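Local coordinates for ABC transporter, solute-binding protein (Staphylococcus aureus, PDB 6LKK) that binds glucose 6-phosphate between its lobes and probably acts as the extracellular sensor subunit that passes this signal to a two-component system, at residues 131-137 and 166-170; 139-144 and 185-189; 170-175 and 191-195. Numbering follows the deposited sequence.

All three contacts belong to one lobe of a periplasmic-binding-protein fold and converge on the phosphate of G6P, but they differ in depth and chemistry. Interaction 2 is the deepest: all of its touching residues are buried, and helix 139-144 crosses strand 185-188 through a histidine and apolar groups. Interaction 1, partly buried, joins the neighbouring parallel strands ending at 132 and 167 by backbone hydrogen bonds, with three waters bridging to Gln166 and Ser168. Interaction 3, also partly buried, packs two helices through Ile174 and Trp195, plus Asp191 and a water nearer the pocket. Interactions 1 and 3 share Thr170, whose CG2 lies 3.3 Å from OG1 of Thr139 in interaction 2; both threonines bind the phosphate.

Interaction 1 (131-137 and 166-170); sequences YSNPNTT and QLSKT. With G6P (6-O-phosphono-alpha-D-glucopyranose), chain B.
Tyr131 lays its ring against the backbone of Gln166, whose CA sits 4.1 Å from the ring centroid and 23° off the normal, a CH-pi contact. With chi1 p (69°) the phenol doubles back so that OH accepts from Gln166 NE2 at 3.2 Å; Gln166 reaches it extended (chi1 and chi2 t). Two parallel bridges set the register, Tyr131 with Gln166 (CA-CA 5.1 Å) and Ser132 with Leu167 (4.7 Å). Leu167 N donates to Tyr131 O at 2.7 Å, and Asn133 N to Leu167 O at 2.9 Å. Beyond Asn133 the chain leaves the sheet in an Asx turn, Asn133 OD1 accepting from Asn135 N at 2.8 Å. Thr137 (chi1 p) ends this loop as N-cap of helix 138-151, its OG1 holding Gly140 N and donating to Asn133 O at 2.7 Å. Ser132 (chi1 p) places OG 3.0 Å from Thr170 OG1. A water links Thr136 OG1 (2.8 Å) to Ser168 O (2.7 Å). Such ligand loops at the C-terminal ends of parallel strands are characteristic of alpha/beta binding proteins. Thr170 OG1 donates to G6P O3P at 2.6 Å, so the turn after strand 166-167 brings a neutral hydroxyl donor to the phosphate.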
loop_
_atom_site.group_PDB
_atom_site.type_symbol
_atom_site.label_atom_id
_atom_site.label_comp_id
_atom_site.label_asym_id
_atom_site.label_seq_id
_atom_site.Cartn_x
_atom_site.Cartn_y
_atom_site.Cartn_z
ATOM N N TYR A 131 0.583 8.225 12.599
ATOM C CA TYR A 131 0.429 6.994 11.838
ATOM C C TYR A 131 -1.059 6.702 11.722
ATOM O O TYR A 131 -1.883 7.321 12.398
ATOM C CB TYR A 131 1.177 5.823 12.486
ATOM C CG TYR A 131 0.588 5.350 13.798
ATOM C CD1 TYR A 131 0.718 6.108 14.954
ATOM C CD2 TYR A 131 -0.086 4.140 13.881
ATOM C CE1 TYR A 131 0.184 5.676 16.155
ATOM C CE2 TYR A 131 -0.620 3.700 15.076
ATOM C CZ TYR A 131 -0.483 4.470 16.209
ATOM O OH TYR A 131 -1.019 4.025 17.398
ATOM N N SER A 132 -1.404 5.755 10.853
ATOM C CA SER A 132 -2.802 5.430 10.607
ATOM C C SER A 132 -3.199 4.122 11.288
ATOM O O SER A 132 -2.371 3.253 11.569
ATOM C CB SER A 132 -3.092 5.355 9.104
ATOM O OG SER A 132 -2.202 4.483 8.435
ATOM N N ASN A 133 -4.499 4.005 11.548
ATOM C CA ASN A 133 -5.100 2.909 12.300
ATOM C C ASN A 133 -4.669 1.550 11.759
ATOM O O ASN A 133 -5.039 1.193 10.633
ATOM C CB ASN A 133 -6.622 3.026 12.244
ATOM C CG ASN A 133 -7.319 2.064 13.185
ATOM O OD1 ASN A 133 -6.713 1.118 13.687
ATOM N ND2 ASN A 133 -8.604 2.299 13.424
ATOM N N PRO A 134 -3.914 0.752 12.523
ATOM C CA PRO A 134 -3.504 -0.566 12.011
ATOM C C PRO A 134 -4.650 -1.552 11.882
ATOM O O PRO A 134 -4.490 -2.574 11.206
ATOM C CB PRO A 134 -2.472 -1.043 13.040
ATOM C CG PRO A 134 -2.815 -0.319 14.290
ATOM C CD PRO A 134 -3.382 1.010 13.874
ATOM N N ASN A 135 -5.797 -1.280 12.503
ATOM C CA ASN A 135 -6.932 -2.188 12.414
ATOM C C ASN A 135 -7.716 -2.023 11.122
ATOM O O ASN A 135 -8.445 -2.945 10.738
ATOM C CB ASN A 135 -7.868 -1.973 13.607
ATOM C CG ASN A 135 -7.184 -2.216 14.937
ATOM O OD1 ASN A 135 -6.936 -3.358 15.320
ATOM N ND2 ASN A 135 -6.880 -1.139 15.652
ATOM N N THR A 136 -7.585 -0.882 10.443
ATOM C CA THR A 136 -8.383 -0.593 9.263
ATOM C C THR A 136 -7.570 -0.334 8.004
ATOM O O THR A 136 -8.152 -0.338 6.912
ATOM C CB THR A 136 -9.285 0.625 9.508
ATOM O OG1 THR A 136 -8.486 1.748 9.897
ATOM C CG2 THR A 136 -10.312 0.324 10.589
ATOM N N THR A 137 -6.262 -0.107 8.108
ATOM C CA THR A 137 -5.454 0.307 6.969
ATOM C C THR A 137 -4.338 -0.693 6.705
ATOM O O THR A 137 -3.823 -1.336 7.626
ATOM C CB THR A 137 -4.834 1.698 7.193
ATOM O OG1 THR A 137 -3.879 1.640 8.259
ATOM C CG2 THR A 137 -5.904 2.730 7.522
ATOM N N GLN A 166 -2.350 8.397 16.516
ATOM C CA GLN A 166 -3.006 7.552 15.529
ATOM C C GLN A 166 -4.102 8.341 14.827
ATOM O O GLN A 166 -4.915 9.005 15.479
ATOM C CB GLN A 166 -3.594 6.302 16.179
ATOM C CG GLN A 166 -4.191 5.327 15.178
ATOM C CD GLN A 166 -4.835 4.126 15.836
ATOM O OE1 GLN A 166 -6.039 3.911 15.711
ATOM N NE2 GLN A 166 -4.034 3.334 16.534
ATOM N N LEU A 167 -4.116 8.265 13.500
ATOM C CA LEU A 167 -5.135 8.890 12.673
ATOM C C LEU A 167 -5.944 7.813 11.965
ATOM O O LEU A 167 -5.478 6.690 11.761
ATOM C CB LEU A 167 -4.506 9.833 11.641
ATOM C CG LEU A 167 -3.476 10.829 12.177
ATOM C CD1 LEU A 167 -2.884 11.645 11.038
ATOM C CD2 LEU A 167 -4.102 11.739 13.218
ATOM N N SER A 168 -7.170 8.169 11.582
ATOM C CA SER A 168 -8.055 7.190 10.960
ATOM C C SER A 168 -7.568 6.796 9.569
ATOM O O SER A 168 -7.643 5.621 9.192
ATOM C CB SER A 168 -9.477 7.747 10.885
ATOM O OG SER A 168 -10.341 6.841 10.222
ATOM N N LYS A 169 -7.060 7.756 8.798
ATOM C CA LYS A 169 -6.814 7.576 7.372
ATOM C C LYS A 169 -5.330 7.704 7.065
ATOM O O LYS A 169 -4.674 8.651 7.513
ATOM C CB LYS A 169 -7.604 8.599 6.553
ATOM C CG LYS A 169 -9.115 8.519 6.744
ATOM C CD LYS A 169 -9.705 7.220 6.209
ATOM C CE LYS A 169 -9.483 7.080 4.713
ATOM N NZ LYS A 169 -10.656 6.482 4.021
ATOM N N THR A 170 -4.816 6.757 6.278
ATOM C CA THR A 170 -3.416 6.786 5.874
ATOM C C THR A 170 -3.054 8.097 5.191
ATOM O O THR A 170 -1.996 8.676 5.463
ATOM C CB THR A 170 -3.125 5.602 4.951
ATOM O OG1 THR A 170 -3.308 4.381 5.677
ATOM C CG2 THR A 170 -1.699 5.656 4.420
HETATM C C1 G6P B . -0.719 0.542 1.414
HETATM C C2 G6P B . -0.660 -0.185 0.048
HETATM C C3 G6P B . -1.386 0.500 -1.050
HETATM C C4 G6P B . -2.609 1.136 -0.561
HETATM C C5 G6P B . -2.236 2.285 0.371
HETATM C C6 G6P B . -3.459 2.863 1.006
HETATM O O1 G6P B . 0.568 0.693 1.932
HETATM O O2 G6P B . 0.709 -0.364 -0.355
HETATM O O3 G6P B . -1.748 -0.514 -2.085
HETATM O O4 G6P B . -3.374 1.676 -1.667
HETATM O O5 G6P B . -1.332 1.871 1.461
HETATM O O6 G6P B . -4.129 1.843 1.712
HETATM P P G6P B . -4.588 2.101 3.319
HETATM O O1P G6P B . -5.390 0.893 3.771
HETATM O O2P G6P B . -5.452 3.373 3.421
HETATM O O3P G6P B . -3.375 2.242 4.163
HETATM O O HOH W 1 -10.221 4.518 12.103
HETATM O O HOH W 2 -4.662 0.532 17.527
HETATM O O HOH W 3 -9.490 3.857 8.393
#

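Interaction 2 (139-144 and 185-189); sequences TGYQHM and GLSYE. With G6P (6-O-phosphono-alpha-D-glucopyranose), chain B.
Helix 139-144 lies across strand 185-188 with 8.3 Å between the axes and 111° between their directions; the nearest CA pairs are Thr139 with Ser187 (6.4 Å) and His143 with Leu186 (7.1 Å). One helical turn separates Thr139 and His143, joined by His143 N to Thr139 O at 3.0 Å, and both point their CA-to-CB bonds at the strand. His143 takes chi1 m (-86°) and chi2 -76°. This brings NE2 to Ser187 O at 2.8 Å with a nearly straight N-H...O angle of 168°, and sets the ring face over Leu186 CB, 3.5 Å from the centroid and 7° off its normal. Its ND1 is hydrogen-bonded to Tyr117 OH, so both ring nitrogens are engaged. Leu186 (chi1 m, chi2 t) also touches Met144, CD1 to CE at 3.9 Å; Met144 folds back to it with chi1 and chi2 both m. Thr139 adopts chi1 m, placing CG2 3.6 Å from Ser187 O and OG1 3.4 Å from Tyr188 CD1. That OG1 donates to G6P O3P (2.8 Å) and accepts from the sugar's O1 (3.0 Å), while Thr139 N donates to O3P at 3.0 Å. Tyr188, with chi1 p, turns a ring face to G6P O5, 3.5 Å from CD1. A phosphate held at a helix N-terminus, with the sugar's O5 over an aromatic face, is typical of a phosphosugar site, here in a periplasmic-binding-protein cleft.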
loop_
_atom_site.group_PDB
_atom_site.type_symbol
_atom_site.label_atom_id
_atom_site.label_comp_id
_atom_site.label_asym_id
_atom_site.label_seq_id
_atom_site.Cartn_x
_atom_site.Cartn_y
_atom_site.Cartn_z
ATOM N N THR A 139 -1.439 0.426 5.520
ATOM C CA THR A 139 -0.204 1.132 5.845
ATOM C C THR A 139 0.100 1.058 7.335
ATOM O O THR A 139 1.227 0.741 7.728
ATOM C CB THR A 139 -0.303 2.583 5.377
ATOM O OG1 THR A 139 -0.579 2.605 3.972
ATOM C CG2 THR A 139 0.997 3.324 5.637
ATOM N N GLY A 140 -0.887 1.354 8.181
ATOM C CA GLY A 140 -0.666 1.250 9.614
ATOM C C GLY A 140 -0.319 -0.163 10.042
ATOM O O GLY A 140 0.610 -0.378 10.825
ATOM N N TYR A 141 -1.054 -1.148 9.522
ATOM C CA TYR A 141 -0.777 -2.543 9.846
ATOM C C TYR A 141 0.644 -2.928 9.452
ATOM O O TYR A 141 1.383 -3.521 10.245
ATOM C CB TYR A 141 -1.796 -3.443 9.148
ATOM C CG TYR A 141 -1.554 -4.919 9.352
ATOM C CD1 TYR A 141 -2.014 -5.566 10.490
ATOM C CD2 TYR A 141 -0.875 -5.667 8.401
ATOM C CE1 TYR A 141 -1.797 -6.918 10.677
ATOM C CE2 TYR A 141 -0.654 -7.019 8.580
ATOM C CZ TYR A 141 -1.114 -7.638 9.720
ATOM O OH TYR A 141 -0.894 -8.984 9.898
ATOM N N GLN A 142 1.049 -2.593 8.224
ATOM C CA GLN A 142 2.368 -2.997 7.748
ATOM C C GLN A 142 3.477 -2.341 8.562
ATOM O O GLN A 142 4.503 -2.972 8.846
ATOM C CB GLN A 142 2.511 -2.661 6.263
ATOM C CG GLN A 142 1.667 -3.545 5.349
ATOM C CD GLN A 142 2.130 -4.990 5.333
ATOM O OE1 GLN A 142 1.685 -5.803 6.141
ATOM N NE2 GLN A 142 3.026 -5.319 4.409
ATOM N N HIS A 143 3.290 -1.080 8.954
ATOM C CA HIS A 143 4.279 -0.415 9.794
ATOM C C HIS A 143 4.386 -1.081 11.161
ATOM O O HIS A 143 5.488 -1.231 11.699
ATOM C CB HIS A 143 3.932 1.062 9.951
ATOM C CG HIS A 143 4.452 1.926 8.847
ATOM N ND1 HIS A 143 5.779 2.286 8.749
ATOM C CD2 HIS A 143 3.824 2.512 7.801
ATOM C CE1 HIS A 143 5.946 3.057 7.689
ATOM N NE2 HIS A 143 4.776 3.210 7.098
ATOM N N MET A 144 3.252 -1.469 11.751
ATOM C CA MET A 144 3.306 -2.134 13.048
ATOM C C MET A 144 4.023 -3.473 12.934
ATOM O O MET A 144 4.775 -3.861 13.837
ATOM C CB MET A 144 1.900 -2.322 13.618
ATOM C CG MET A 144 1.174 -1.035 14.022
ATOM S SD MET A 144 2.141 0.140 14.998
ATOM C CE MET A 144 2.784 1.210 13.711
ATOM N N GLY A 185 5.726 11.101 10.013
ATOM C CA GLY A 185 4.622 10.160 10.003
ATOM C C GLY A 185 4.984 8.890 9.266
ATOM O O GLY A 185 5.997 8.813 8.568
ATOM N N LEU A 186 4.123 7.887 9.431
ATOM C CA LEU A 186 4.293 6.587 8.795
ATOM C C LEU A 186 3.371 6.505 7.583
ATOM O O LEU A 186 2.144 6.542 7.726
ATOM C CB LEU A 186 3.998 5.460 9.783
ATOM C CG LEU A 186 4.838 5.444 11.062
ATOM C CD1 LEU A 186 4.608 4.139 11.802
ATOM C CD2 LEU A 186 6.319 5.637 10.778
ATOM N N SER A 187 3.963 6.387 6.399
ATOM C CA SER A 187 3.232 6.518 5.144
ATOM C C SER A 187 3.714 5.427 4.192
ATOM O O SER A 187 4.253 4.393 4.603
ATOM C CB SER A 187 3.417 7.937 4.580
ATOM O OG SER A 187 2.724 8.109 3.359
ATOM N N TYR A 188 3.498 5.639 2.895
ATOM C CA TYR A 188 4.002 4.732 1.878
ATOM C C TYR A 188 4.510 5.549 0.699
ATOM O O TYR A 188 4.189 6.730 0.544
ATOM C CB TYR A 188 2.944 3.710 1.435
ATOM C CG TYR A 188 1.697 4.282 0.797
ATOM C CD1 TYR A 188 0.638 4.734 1.573
ATOM C CD2 TYR A 188 1.565 4.343 -0.584
ATOM C CE1 TYR A 188 -0.506 5.240 0.995
ATOM C CE2 TYR A 188 0.424 4.849 -1.173
ATOM C CZ TYR A 188 -0.611 5.299 -0.380
ATOM O OH TYR A 188 -1.751 5.807 -0.958
ATOM N N GLU A 189 5.304 4.889 -0.142
ATOM C CA GLU A 189 6.167 5.595 -1.083
ATOM C C GLU A 189 5.376 6.503 -2.022
ATOM O O GLU A 189 5.747 7.665 -2.232
ATOM C CB GLU A 189 6.983 4.578 -1.876
ATOM C CG GLU A 189 8.096 5.182 -2.699
ATOM C CD GLU A 189 8.997 4.125 -3.286
ATOM O OE1 GLU A 189 8.533 3.375 -4.173
ATOM O OE2 GLU A 189 10.163 4.026 -2.849
HETATM C C1 G6P B . -0.719 0.542 1.414
HETATM C C2 G6P B . -0.660 -0.185 0.048
HETATM C C3 G6P B . -1.386 0.500 -1.050
HETATM C C4 G6P B . -2.609 1.136 -0.561
HETATM C C5 G6P B . -2.236 2.285 0.371
HETATM C C6 G6P B . -3.459 2.863 1.006
HETATM O O1 G6P B . 0.568 0.693 1.932
HETATM O O2 G6P B . 0.709 -0.364 -0.355
HETATM O O3 G6P B . -1.748 -0.514 -2.085
HETATM O O4 G6P B . -3.374 1.676 -1.667
HETATM O O5 G6P B . -1.332 1.871 1.461
HETATM O O6 G6P B . -4.129 1.843 1.712
HETATM P P G6P B . -4.588 2.101 3.319
HETATM O O1P G6P B . -5.390 0.893 3.771
HETATM O O2P G6P B . -5.452 3.373 3.421
HETATM O O3P G6P B . -3.375 2.242 4.163
#

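Interaction 3 (170-175 and 191-195); sequences TSKVIE and DARTW. With G6P (6-O-phosphono-alpha-D-glucopyranose), chain B.
The G6P phosphate pocket opens this contact: Thr170 of helix 170-178 gives its OG1 proton to G6P O3P at 2.6 Å, and the same helix then packs on helix 189-197. Their short segments run in roughly the same direction, axes 9.8 Å apart at a signed angle of -38°, and the closest CA pair is Ile174 with Ala192 at 6.3 Å. Near the pocket the contact is polar. Asp191 (chi1 -141°, between wells) sets OD2 3.0 Å from Ser171 OG, and a water donates both to that OD2 (2.8 Å) and to Thr170 O (2.7 Å). One turn on, Ile174 (chi1 t, chi2 p) fills the gap between the helices: CG2 approaches Asp191 OD2 at 3.5 Å, CD1 reaches Ala192 CA at 4.0 Å, and CG1 lies 3.4 Å from Trp195 CD1. Trp195 (chi1 m, chi2 80°) lays its indole across helix 170-175 at Ile174 and Glu175. Glu175 CA stands over its six-membered ring, 4.0 Å from the centroid and 15° off the normal, in a CH-pi contact, and Glu175 CG is 3.6 Å from CH2 of Trp195. The Glu175 carboxylate pairs with Lys179 outside the contact. Strand 184-188 lies between the two helices in sequence, so this inclined pair follows the alternating helix-strand-helix order typical of an alpha/beta lobe of a periplasmic-binding-protein fold.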
loop_
_atom_site.group_PDB
_atom_site.type_symbol
_atom_site.label_atom_id
_atom_site.label_comp_id
_atom_site.label_asym_id
_atom_site.label_seq_id
_atom_site.Cartn_x
_atom_site.Cartn_y
_atom_site.Cartn_z
ATOM N N THR A 170 -4.816 6.757 6.278
ATOM C CA THR A 170 -3.416 6.786 5.874
ATOM C C THR A 170 -3.054 8.097 5.191
ATOM O O THR A 170 -1.996 8.676 5.463
ATOM C CB THR A 170 -3.125 5.602 4.951
ATOM O OG1 THR A 170 -3.308 4.381 5.677
ATOM C CG2 THR A 170 -1.699 5.656 4.420
ATOM N N SER A 171 -3.914 8.586 4.297
ATOM C CA SER A 171 -3.567 9.788 3.547
ATOM C C SER A 171 -3.612 11.040 4.411
ATOM O O SER A 171 -3.006 12.050 4.039
ATOM C CB SER A 171 -4.487 9.946 2.338
ATOM O OG SER A 171 -4.101 9.058 1.301
ATOM N N LYS A 172 -4.298 11.002 5.556
ATOM C CA LYS A 172 -4.226 12.131 6.476
ATOM C C LYS A 172 -2.831 12.266 7.072
ATOM O O LYS A 172 -2.421 13.372 7.443
ATOM C CB LYS A 172 -5.265 11.982 7.587
ATOM C CG LYS A 172 -5.468 13.239 8.429
ATOM C CD LYS A 172 -6.114 14.351 7.616
ATOM C CE LYS A 172 -6.456 15.557 8.476
ATOM N NZ LYS A 172 -7.037 16.660 7.661
ATOM N N VAL A 173 -2.082 11.162 7.157
ATOM C CA VAL A 173 -0.731 11.220 7.709
ATOM C C VAL A 173 0.160 12.100 6.842
ATOM O O VAL A 173 0.781 13.051 7.330
ATOM C CB VAL A 173 -0.148 9.802 7.858
ATOM C CG1 VAL A 173 1.291 9.868 8.354
ATOM C CG2 VAL A 173 -0.998 8.968 8.812
ATOM N N ILE A 174 0.246 11.798 5.546
ATOM C CA ILE A 174 1.120 12.587 4.683
ATOM C C ILE A 174 0.606 14.016 4.571
ATOM O O ILE A 174 1.394 14.969 4.551
ATOM C CB ILE A 174 1.274 11.935 3.296
ATOM C CG1 ILE A 174 2.237 12.751 2.424
ATOM C CG2 ILE A 174 -0.071 11.819 2.591
ATOM C CD1 ILE A 174 3.638 12.899 2.991
ATOM N N GLU A 175 -0.716 14.196 4.501
ATOM C CA GLU A 175 -1.260 15.546 4.405
ATOM C C GLU A 175 -0.820 16.394 5.592
ATOM O O GLU A 175 -0.338 17.519 5.423
ATOM C CB GLU A 175 -2.789 15.510 4.320
ATOM C CG GLU A 175 -3.403 16.907 4.238
ATOM C CD GLU A 175 -4.915 16.909 4.174
ATOM O OE1 GLU A 175 -5.528 15.822 4.231
ATOM O OE2 GLU A 175 -5.492 18.013 4.065
ATOM N N ASP A 191 2.341 7.832 -1.819
ATOM C CA ASP A 191 1.684 8.957 -1.162
ATOM C C ASP A 191 2.694 10.033 -0.784
ATOM O O ASP A 191 2.435 11.230 -0.959
ATOM C CB ASP A 191 0.932 8.448 0.066
ATOM C CG ASP A 191 -0.411 9.132 0.269
ATOM O OD1 ASP A 191 -0.772 10.031 -0.522
ATOM O OD2 ASP A 191 -1.111 8.755 1.233
ATOM N N ALA A 192 3.856 9.623 -0.277
ATOM C CA ALA A 192 4.913 10.580 0.013
ATOM C C ALA A 192 5.371 11.291 -1.253
ATOM O O ALA A 192 5.565 12.513 -1.257
ATOM C CB ALA A 192 6.084 9.863 0.679
ATOM N N ARG A 193 5.542 10.542 -2.344
ATOM C CA ARG A 193 5.999 11.144 -3.591
ATOM C C ARG A 193 5.019 12.195 -4.089
ATOM O O ARG A 193 5.431 13.257 -4.570
ATOM C CB ARG A 193 6.196 10.061 -4.651
ATOM C CG ARG A 193 6.645 10.592 -6.006
ATOM C CD ARG A 193 6.788 9.470 -7.016
ATOM N NE ARG A 193 7.182 9.963 -8.332
ATOM C CZ ARG A 193 6.353 10.527 -9.205
ATOM N NH1 ARG A 193 5.070 10.687 -8.910
ATOM N NH2 ARG A 193 6.811 10.937 -10.379
ATOM N N THR A 194 3.717 11.913 -4.000
ATOM C CA THR A 194 2.708 12.848 -4.484
ATOM C C THR A 194 2.877 14.219 -3.847
ATOM O O THR A 194 2.845 15.248 -4.531
ATOM C CB THR A 194 1.310 12.298 -4.197
ATOM O OG1 THR A 194 1.106 11.096 -4.948
ATOM C CG2 THR A 194 0.231 13.312 -4.568
ATOM N N TRP A 195 3.061 14.251 -2.527
ATOM C CA TRP A 195 3.139 15.523 -1.828
ATOM C C TRP A 195 4.502 16.180 -1.989
ATOM O O TRP A 195 4.580 17.412 -2.085
ATOM C CB TRP A 195 2.788 15.319 -0.354
ATOM C CG TRP A 195 1.329 15.054 -0.173
ATOM C CD1 TRP A 195 0.679 13.869 -0.365
ATOM C CD2 TRP A 195 0.327 16.004 0.206
ATOM N NE1 TRP A 195 -0.665 14.021 -0.119
ATOM C CE2 TRP A 195 -0.906 15.322 0.235
ATOM C CE3 TRP A 195 0.355 17.364 0.531
ATOM C CZ2 TRP A 195 -2.100 15.954 0.577
ATOM C CZ3 TRP A 195 -0.834 17.988 0.869
ATOM C CH2 TRP A 195 -2.043 17.283 0.890
HETATM C C1 G6P B . -0.719 0.542 1.414
HETATM C C2 G6P B . -0.660 -0.185 0.048
HETATM C C3 G6P B . -1.386 0.500 -1.050
HETATM C C4 G6P B . -2.609 1.136 -0.561
HETATM C C5 G6P B . -2.236 2.285 0.371
HETATM C C6 G6P B . -3.459 2.863 1.006
HETATM O O1 G6P B . 0.568 0.693 1.932
HETATM O O2 G6P B . 0.709 -0.364 -0.355
HETATM O O3 G6P B . -1.748 -0.514 -2.085
HETATM O O4 G6P B . -3.374 1.676 -1.667
HETATM O O5 G6P B . -1.332 1.871 1.461
HETATM O O6 G6P B . -4.129 1.843 1.712
HETATM P P G6P B . -4.588 2.101 3.319
HETATM O O1P G6P B . -5.390 0.893 3.771
HETATM O O2P G6P B . -5.452 3.373 3.421
HETATM O O3P G6P B . -3.375 2.242 4.163
HETATM O O HOH W 4 0.118 8.654 3.776
#